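Local coordinates for GMP reductase (Trypanosoma brucei brucei, PDB 6JIG), which probably catalyses the irreversible NADPH-dependent deamination of GMP to IMP, helping to balance the cell's adenine and guanine nucleotides, at residues A[235-240]-A[256-261]; A[267-272]-A[301-306]; A[79-84]-A[241-246]. The protein carries 1 engineered substitution. One frame throughout, in Å; residues are numbered along the deposited sequence.

Interaction 1 of 3, residues A[235-240]-A[256-261]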
loop_
_atom_site.group_PDB
_atom_site.type_symbol
_atom_site.label_atom_id
_atom_site.label_comp_id
_atom_site.label_asym_id
_atom_site.label_seq_id
_atom_site.Cartn_x
_atom_site.Cartn_y
_atom_site.Cartn_z
ATOM N N VAL A 235 -26.613 -23.853 -27.254
ATOM C CA VAL A 235 -26.163 -25.197 -27.609
ATOM C C VAL A 235 -24.770 -25.101 -28.211
ATOM O O VAL A 235 -24.347 -24.052 -28.700
ATOM C CB VAL A 235 -27.099 -25.891 -28.618
ATOM C CG1 VAL A 235 -28.511 -25.975 -28.068
ATOM C CG2 VAL A 235 -27.054 -25.167 -29.972
ATOM N N GLY A 236 -24.066 -26.227 -28.195
ATOM C CA GLY A 236 -22.772 -26.362 -28.833
ATOM C C GLY A 236 -22.889 -26.893 -30.245
ATOM O O GLY A 236 -23.913 -26.728 -30.915
ATOM N N VAL A 237 -21.825 -27.551 -30.711
ATOM C CA VAL A 237 -21.754 -27.928 -32.117
ATOM C C VAL A 237 -21.455 -29.417 -32.251
ATOM O O VAL A 237 -21.157 -29.895 -33.351
ATOM C CB VAL A 237 -20.691 -27.106 -32.871
ATOM C CG1 VAL A 237 -21.048 -25.619 -32.835
ATOM C CG2 VAL A 237 -19.303 -27.357 -32.285
ATOM N N LYS A 238 -21.510 -30.144 -31.138
ATOM C CA LYS A 238 -21.216 -31.569 -31.151
ATOM C C LYS A 238 -22.460 -32.357 -31.567
ATOM O O LYS A 238 -23.576 -31.828 -31.631
ATOM C CB LYS A 238 -20.712 -32.025 -29.782
ATOM C CG LYS A 238 -19.288 -31.580 -29.448
ATOM N N LYS A 239 -22.254 -33.644 -31.863
ATOM C CA LYS A 239 -23.360 -34.487 -32.303
ATOM C C LYS A 239 -24.501 -34.455 -31.294
ATOM O O LYS A 239 -25.667 -34.282 -31.664
ATOM C CB LYS A 239 -22.863 -35.922 -32.525
ATOM N N ASP A 240 -24.177 -34.576 -30.006
ATOM C CA ASP A 240 -25.201 -34.591 -28.971
ATOM C C ASP A 240 -25.910 -33.247 -28.811
ATOM O O ASP A 240 -27.019 -33.211 -28.268
ATOM C CB ASP A 240 -24.577 -35.003 -27.641
ATOM C CG ASP A 240 -25.614 -35.212 -26.552
ATOM O OD1 ASP A 240 -26.621 -35.916 -26.808
ATOM O OD2 ASP A 240 -25.423 -34.673 -25.440
ATOM N N LEU A 256 -32.569 -20.336 -30.357
ATOM C CA LEU A 256 -31.394 -21.108 -29.996
ATOM C C LEU A 256 -30.152 -20.294 -30.330
ATOM O O LEU A 256 -30.125 -19.559 -31.321
ATOM C CB LEU A 256 -31.340 -22.435 -30.753
ATOM C CG LEU A 256 -32.435 -23.448 -30.425
ATOM C CD1 LEU A 256 -32.328 -24.626 -31.368
ATOM C CD2 LEU A 256 -32.320 -23.895 -28.976
ATOM N N VAL A 257 -29.114 -20.443 -29.514
ATOM C CA VAL A 257 -27.853 -19.738 -29.737
ATOM C C VAL A 257 -26.748 -20.777 -29.860
ATOM O O VAL A 257 -26.366 -21.402 -28.864
ATOM C CB VAL A 257 -27.539 -18.737 -28.617
ATOM C CG1 VAL A 257 -26.214 -18.008 -28.915
ATOM C CG2 VAL A 257 -28.704 -17.754 -28.420
ATOM N N VAL A 258 -26.232 -20.955 -31.073
ATOM C CA VAL A 258 -25.039 -21.766 -31.300
ATOM C C VAL A 258 -23.846 -20.948 -30.838
ATOM O O VAL A 258 -23.581 -19.877 -31.387
ATOM C CB VAL A 258 -24.889 -22.141 -32.781
ATOM C CG1 VAL A 258 -23.597 -22.913 -32.990
ATOM C CG2 VAL A 258 -26.075 -22.932 -33.244
ATOM N N ASP A 259 -23.113 -21.449 -29.843
ATOM C CA ASP A 259 -22.115 -20.618 -29.171
ATOM C C ASP A 259 -20.836 -21.414 -28.982
ATOM O O ASP A 259 -20.783 -22.323 -28.147
ATOM C CB ASP A 259 -22.637 -20.099 -27.829
ATOM C CG ASP A 259 -21.782 -18.958 -27.277
ATOM O OD1 ASP A 259 -20.717 -18.669 -27.864
ATOM O OD2 ASP A 259 -22.154 -18.354 -26.257
ATOM N N ILE A 260 -19.805 -21.064 -29.755
ATOM C CA ILE A 260 -18.460 -21.580 -29.546
ATOM C C ILE A 260 -17.475 -20.430 -29.721
ATOM O O ILE A 260 -17.774 -19.408 -30.343
ATOM C CB ILE A 260 -18.102 -22.742 -30.497
ATOM C CG1 ILE A 260 -18.275 -22.342 -31.958
ATOM C CG2 ILE A 260 -18.924 -23.995 -30.165
ATOM C CD1 ILE A 260 -17.749 -23.443 -32.884
ATOM N N ALA A 261 -16.294 -20.594 -29.132
ATOM C CA ALA A 261 -15.328 -19.495 -29.115
ATOM C C ALA A 261 -14.995 -19.015 -30.526
ATOM O O ALA A 261 -14.930 -17.808 -30.781
ATOM C CB ALA A 261 -14.056 -19.930 -28.385
#
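Val235 and Val258 pair side by side in a parallel beta bridge, both side chains on the same face of the sheet. The bridge is the last rung between the two strands of the beta-alpha-beta unit 232-235, 239-251, 255-259, the repeating unit of the TIM barrel, before the first chain turns off toward its helix. Two backbone bonds flank it: Val235 N gives to Val257 O at 2.9 Å, and Asp259 N gives to Val235 O at 3.1 Å, the second nearly along the C=O axis. Val258 CA adds a CA-H...O contact to the same Val235 oxygen.

Past the bridge, Val237 adds a second apolar contact. Its CB leaves the backbone toward the 256-261 chain and forks there. CG1, anti to the carbonyl carbon (chi1 -62°), touches two neighbours: Val258 CG1 at 3.7 Å and Ile260 CG2 at 3.8 Å. CG2 meets only the second of them, at 4.0 Å from Ile260 CG2. The Val237 side chain crosses both partners at about a right angle. On the bridge itself the valines touch more lightly, Val235 CG2 lying 4.1 Å from Val258 CG2.

Asp259 ends elsewhere: its OD2 forms a salt bridge with Lys309 and a hydrogen bond with Asn53, close to bound GMP. Helix 239-251 packs on Val235 and Leu256, helix 266-277 on Val237, Val258 and Ile260, and strand 285-291 continues the barrel beyond 255-259.

Interaction 2 of 3, residues A[267-272]-A[301-306]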
loop_
_atom_site.group_PDB
_atom_site.type_symbol
_atom_site.label_atom_id
_atom_site.label_comp_id
_atom_site.label_asym_id
_atom_site.label_seq_id
_atom_site.Cartn_x
_atom_site.Cartn_y
_atom_site.Cartn_z
ATOM N N LEU A 267 -17.351 -26.263 -37.991
ATOM C CA LEU A 267 -18.142 -26.848 -36.912
ATOM C C LEU A 267 -19.376 -26.007 -36.626
ATOM O O LEU A 267 -20.487 -26.534 -36.448
ATOM C CB LEU A 267 -17.299 -26.964 -35.642
ATOM C CG LEU A 267 -16.231 -28.059 -35.562
ATOM C CD1 LEU A 267 -15.734 -28.163 -34.138
ATOM C CD2 LEU A 267 -16.786 -29.380 -36.031
ATOM N N CYS A 268 -19.190 -24.687 -36.562
ATOM C CA CYS A 268 -20.314 -23.807 -36.277
ATOM C C CYS A 268 -21.221 -23.684 -37.487
ATOM O O CYS A 268 -22.447 -23.738 -37.361
ATOM C CB CYS A 268 -19.789 -22.420 -35.852
ATOM S SG CYS A 268 -21.096 -21.249 -35.439
ATOM N N ILE A 269 -20.639 -23.527 -38.675
ATOM C CA ILE A 269 -21.444 -23.387 -39.886
ATOM C C ILE A 269 -22.309 -24.624 -40.110
ATOM O O ILE A 269 -23.472 -24.531 -40.527
ATOM C CB ILE A 269 -20.524 -23.120 -41.090
ATOM C CG1 ILE A 269 -19.989 -21.681 -41.056
ATOM C CG2 ILE A 269 -21.224 -23.414 -42.405
ATOM C CD1 ILE A 269 -18.717 -21.491 -41.878
ATOM N N ASN A 270 -21.750 -25.801 -39.835
ATOM C CA ASN A 270 -22.483 -27.041 -40.064
ATOM C C ASN A 270 -23.551 -27.263 -39.002
ATOM O O ASN A 270 -24.598 -27.855 -39.293
ATOM C CB ASN A 270 -21.503 -28.212 -40.120
ATOM C CG ASN A 270 -20.649 -28.180 -41.368
ATOM O OD1 ASN A 270 -21.033 -27.583 -42.375
ATOM N ND2 ASN A 270 -19.490 -28.827 -41.317
ATOM N N MET A 271 -23.317 -26.792 -37.774
ATOM C CA MET A 271 -24.363 -26.857 -36.760
ATOM C C MET A 271 -25.538 -25.956 -37.131
ATOM O O MET A 271 -26.701 -26.348 -36.966
ATOM C CB MET A 271 -23.797 -26.477 -35.390
ATOM C CG MET A 271 -24.751 -26.742 -34.238
ATOM S SD MET A 271 -25.075 -28.521 -34.079
ATOM C CE MET A 271 -26.281 -28.512 -32.764
ATOM N N VAL A 272 -25.255 -24.756 -37.652
ATOM C CA VAL A 272 -26.328 -23.872 -38.107
ATOM C C VAL A 272 -27.115 -24.532 -39.233
ATOM O O VAL A 272 -28.351 -24.507 -39.248
ATOM C CB VAL A 272 -25.765 -22.515 -38.564
ATOM C CG1 VAL A 272 -26.885 -21.676 -39.180
ATOM C CG2 VAL A 272 -25.126 -21.770 -37.395
ATOM N N ILE A 301 -24.157 -16.036 -42.054
ATOM C CA ILE A 301 -25.410 -15.652 -42.700
ATOM C C ILE A 301 -25.731 -16.603 -43.853
ATOM O O ILE A 301 -26.874 -17.051 -44.009
ATOM C CB ILE A 301 -25.354 -14.192 -43.176
ATOM C CG1 ILE A 301 -25.262 -13.235 -41.978
ATOM C CG2 ILE A 301 -26.585 -13.867 -44.028
ATOM C CD1 ILE A 301 -24.906 -11.824 -42.372
ATOM N N ASP A 302 -24.731 -16.916 -44.682
ATOM C CA ASP A 302 -24.942 -17.852 -45.785
ATOM C C ASP A 302 -25.327 -19.239 -45.281
ATOM O O ASP A 302 -26.025 -19.983 -45.983
ATOM C CB ASP A 302 -23.678 -17.944 -46.651
ATOM C CG ASP A 302 -23.449 -16.703 -47.504
ATOM O OD1 ASP A 302 -24.361 -15.864 -47.635
ATOM O OD2 ASP A 302 -22.332 -16.566 -48.044
ATOM N N ALA A 303 -24.881 -19.613 -44.079
ATOM C CA ALA A 303 -25.293 -20.888 -43.508
ATOM C C ALA A 303 -26.721 -20.859 -42.978
ATOM O O ALA A 303 -27.241 -21.917 -42.609
ATOM C CB ALA A 303 -24.336 -21.314 -42.391
ATOM N N GLY A 304 -27.358 -19.689 -42.942
ATOM C CA GLY A 304 -28.735 -19.554 -42.514
ATOM C C GLY A 304 -28.977 -18.891 -41.166
ATOM O O GLY A 304 -30.125 -18.886 -40.705
ATOM N N ALA A 305 -27.950 -18.316 -40.525
ATOM C CA ALA A 305 -28.143 -17.706 -39.213
ATOM C C ALA A 305 -29.181 -16.592 -39.255
ATOM O O ALA A 305 -29.173 -15.739 -40.148
ATOM C CB ALA A 305 -26.814 -17.144 -38.678
ATOM N N ASP A 306 -30.071 -16.592 -38.261
ATOM C CA ASP A 306 -31.028 -15.515 -38.047
ATOM C C ASP A 306 -30.489 -14.388 -37.171
ATOM O O ASP A 306 -31.154 -13.357 -37.037
ATOM C CB ASP A 306 -32.303 -16.070 -37.407
ATOM C CG ASP A 306 -32.953 -17.126 -38.272
ATOM O OD1 ASP A 306 -33.431 -16.746 -39.356
ATOM O OD2 ASP A 306 -32.938 -18.319 -37.895
#
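Ile269 and Val272, on one side of helix 266-277, make an apolar helix-to-turn contact with Ala303 and the backbone after it, where helix 294-302 gives way to the next strand of the barrel. No hydrogen bond crosses between the segments; methyl groups and backbone do all the work.

Ala303 CB, directed at the helix, is the small group that lets the chains come close, with Ile269 CA and Ala303 CA 5.8 Å apart. Ile269 meets it with its gamma methyl: CG2, anti to the backbone N, lies 3.8 Å from Ala303 CB, and Ile269 O is also 3.8 Å from Ala303 CB.

One turn further on, Val272 reaches across with a single branch. CG1 is anti to the backbone N (chi1 174°), and it comes 3.5 Å from Ala303 O, 4.1 Å from Ala303 CB and 3.8 Å from Ala305 N. This methyl therefore rests against the bend of the chain as much as against a side chain.

The bend is a Schellman motif. Gly304 N bonds back to Ile301 O at 2.9 Å, and Gly304 has a positive phi of 108°, a conformation that suits glycine, since a side chain would run into Ala303 O. Ala299 and Leu300 also touch Ile269, and Ala288 of strand 285-291 touches Val272. Neighbouring helices of the outer layer meeting above a strand of the parallel barrel, with a glycine turn leading into the next strand, are what a TIM barrel is built from.

Interaction 3 of 3, residues A[79-84]-A[241-246]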
loop_
_atom_site.group_PDB
_atom_site.type_symbol
_atom_site.label_atom_id
_atom_site.label_comp_id
_atom_site.label_asym_id
_atom_site.label_seq_id
_atom_site.Cartn_x
_atom_site.Cartn_y
_atom_site.Cartn_z
ATOM N N CYS A 79 -24.828 -27.664 -18.200
ATOM C CA CYS A 79 -25.724 -28.459 -17.382
ATOM C C CYS A 79 -26.180 -29.628 -18.239
ATOM O O CYS A 79 -25.957 -29.660 -19.451
ATOM C CB CYS A 79 -26.911 -27.638 -16.884
ATOM S SG CYS A 79 -27.612 -26.602 -18.182
ATOM N N SER A 80 -26.821 -30.605 -17.603
ATOM C CA SER A 80 -27.419 -31.678 -18.380
ATOM C C SER A 80 -28.544 -31.112 -19.242
ATOM O O SER A 80 -29.105 -30.052 -18.947
ATOM C CB SER A 80 -27.953 -32.772 -17.463
ATOM O OG SER A 80 -29.180 -32.379 -16.882
ATOM N N ILE A 81 -28.844 -31.806 -20.344
ATOM C CA ILE A 81 -29.989 -31.414 -21.162
ATOM C C ILE A 81 -31.238 -31.337 -20.297
ATOM O O ILE A 81 -31.997 -30.363 -20.356
ATOM C CB ILE A 81 -30.188 -32.398 -22.327
ATOM C CG1 ILE A 81 -28.965 -32.440 -23.235
ATOM C CG2 ILE A 81 -31.426 -32.020 -23.124
ATOM C CD1 ILE A 81 -29.062 -33.540 -24.304
ATOM N N GLU A 82 -31.453 -32.362 -19.463
ATOM C CA GLU A 82 -32.591 -32.363 -18.552
ATOM C C GLU A 82 -32.602 -31.111 -17.686
ATOM O O GLU A 82 -33.652 -30.492 -17.493
ATOM C CB GLU A 82 -32.562 -33.617 -17.675
ATOM N N GLU A 83 -31.435 -30.716 -17.165
ATOM C CA GLU A 83 -31.352 -29.521 -16.332
ATOM C C GLU A 83 -31.655 -28.264 -17.136
ATOM O O GLU A 83 -32.382 -27.383 -16.666
ATOM C CB GLU A 83 -29.963 -29.414 -15.697
ATOM C CG GLU A 83 -29.818 -30.126 -14.359
ATOM C CD GLU A 83 -28.392 -30.115 -13.830
ATOM O OE1 GLU A 83 -27.435 -30.100 -14.645
ATOM O OE2 GLU A 83 -28.233 -30.116 -12.591
ATOM N N GLN A 84 -31.087 -28.150 -18.339
ATOM C CA GLN A 84 -31.331 -26.948 -19.134
ATOM C C GLN A 84 -32.813 -26.820 -19.476
ATOM O O GLN A 84 -33.398 -25.732 -19.370
ATOM C CB GLN A 84 -30.477 -26.968 -20.404
ATOM C CG GLN A 84 -30.236 -25.571 -20.987
ATOM C CD GLN A 84 -29.383 -25.581 -22.236
ATOM O OE1 GLN A 84 -29.072 -26.636 -22.771
ATOM N NE2 GLN A 84 -28.992 -24.383 -22.709
ATOM N N ASP A 241 -25.299 -32.144 -29.249
ATOM C CA ASP A 241 -25.964 -30.852 -29.117
ATOM C C ASP A 241 -27.241 -30.781 -29.947
ATOM O O ASP A 241 -28.157 -30.020 -29.609
ATOM C CB ASP A 241 -25.000 -29.734 -29.498
ATOM C CG ASP A 241 -23.990 -29.461 -28.406
ATOM O OD1 ASP A 241 -24.398 -28.931 -27.344
ATOM O OD2 ASP A 241 -22.801 -29.804 -28.597
ATOM N N MET A 242 -27.328 -31.561 -31.026
ATOM C CA MET A 242 -28.571 -31.600 -31.790
ATOM C C MET A 242 -29.709 -32.152 -30.938
ATOM O O MET A 242 -30.830 -31.628 -30.968
ATOM C CB MET A 242 -28.372 -32.427 -33.058
ATOM C CG MET A 242 -29.508 -32.333 -34.045
ATOM S SD MET A 242 -29.752 -30.666 -34.695
ATOM C CE MET A 242 -31.444 -30.786 -35.214
ATOM N N ASN A 243 -29.431 -33.197 -30.150
ATOM C CA ASN A 243 -30.432 -33.716 -29.224
ATOM C C ASN A 243 -30.822 -32.669 -28.186
ATOM O O ASN A 243 -32.010 -32.489 -27.889
ATOM C CB ASN A 243 -29.905 -34.974 -28.539
ATOM C CG ASN A 243 -31.003 -35.772 -27.879
ATOM O OD1 ASN A 243 -31.109 -35.809 -26.648
ATOM N ND2 ASN A 243 -31.847 -36.408 -28.696
ATOM N N ARG A 244 -29.833 -31.968 -27.620
ATOM C CA ARG A 244 -30.122 -30.869 -26.704
ATOM C C ARG A 244 -31.014 -29.822 -27.366
ATOM O O ARG A 244 -31.999 -29.366 -26.779
ATOM C CB ARG A 244 -28.809 -30.245 -26.221
ATOM C CG ARG A 244 -28.967 -29.128 -25.200
ATOM C CD ARG A 244 -27.610 -28.523 -24.859
ATOM N NE ARG A 244 -26.763 -29.472 -24.144
ATOM C CZ ARG A 244 -26.670 -29.534 -22.821
ATOM N NH1 ARG A 244 -27.373 -28.692 -22.073
ATOM N NH2 ARG A 244 -25.866 -30.419 -22.239
ATOM N N ALA A 245 -30.681 -29.435 -28.599
ATOM C CA ALA A 245 -31.460 -28.415 -29.296
ATOM C C ALA A 245 -32.909 -28.845 -29.469
ATOM O O ALA A 245 -33.840 -28.057 -29.253
ATOM C CB ALA A 245 -30.840 -28.131 -30.660
ATOM N N ILE A 246 -33.115 -30.084 -29.911
ATOM C CA ILE A 246 -34.478 -30.568 -30.131
ATOM C C ILE A 246 -35.280 -30.478 -28.843
ATOM O O ILE A 246 -36.408 -29.974 -28.824
ATOM C CB ILE A 246 -34.453 -32.007 -30.680
ATOM C CG1 ILE A 246 -34.100 -32.006 -32.166
ATOM C CG2 ILE A 246 -35.817 -32.685 -30.461
ATOM C CD1 ILE A 246 -33.370 -33.276 -32.626
#
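Arg244 reaches from helix 239-251 to the start of helix 81-93, where its guanidinium meets Cys79, Ile81 and Gln84. The polar part consists of three hydrogen bonds. Cys79 O is gripped end-on by both terminal nitrogens, Arg244 NH2 at 2.9 Å and Arg244 NH1 at 3.1 Å, and it lies close to the guanidinium plane. The NH2 bond runs almost straight out from the carbonyl, whereas NH1 stands above the carbonyl plane. Arg244 NH1 also gives to Gln84 OE1 at 2.8 Å, with an N-H...O angle of 163°. That oxygen lies in the guanidinium plane, although the amide itself is turned 55° from it.

The apolar part belongs to Ile81. Its CG1 sits over the centre of one guanidinium face, 3.6 Å above the plane, and also touches the aliphatic stem, at 3.7 Å from Arg244 CB. CD1 runs on to the helix backbone, 3.7 Å from Arg244 CA. The arginine bends at chi3 (-67°), which turns NE off the line of the stem.

Local capping orders the receiving end. Ser80 is the N-cap of helix 81-93 and forms a capping box with Glu83: Glu83 N gives to Ser80 OG, and Ser80 N gives to Glu83 OE1.

The amide of Gln84 is held on its nitrogen too, NE2 bonding to Ala234 O. The guanidinium is fixed chiefly by neutral oxygens, while Glu414 offers NH2 only a long, weak ion pair; the positive charge is probably stabilised largely by the carbonyl dipoles of Cys79 and Gln84, whose bonds join two barrel helices.

In the fold
All three contacts lie in the TIM barrel. Interactions 1 and 3 share helix 239-251, their centres 10 Å apart: Asp241 OD1 is 2.9 Å from Gly236 N, a weak hydrogen bond tying the helix start to the loop after strand 232-235. Interaction 2 uses helix 266-277, which follows strand 255-259; its centre is 11 Å from that of interaction 1, with Ile260 CD1 3.7 Å from Cys268 CB. Met271 CE of interaction 2 packs 3.7 Å from Asp241 CB of interaction 3, though the two centres are 19 Å apart. Interaction 1 is nearest the active site: the Asp259 side chain is about 5 Å from bound GMP, while that of Gln84 in interaction 3 is about 13 Å away.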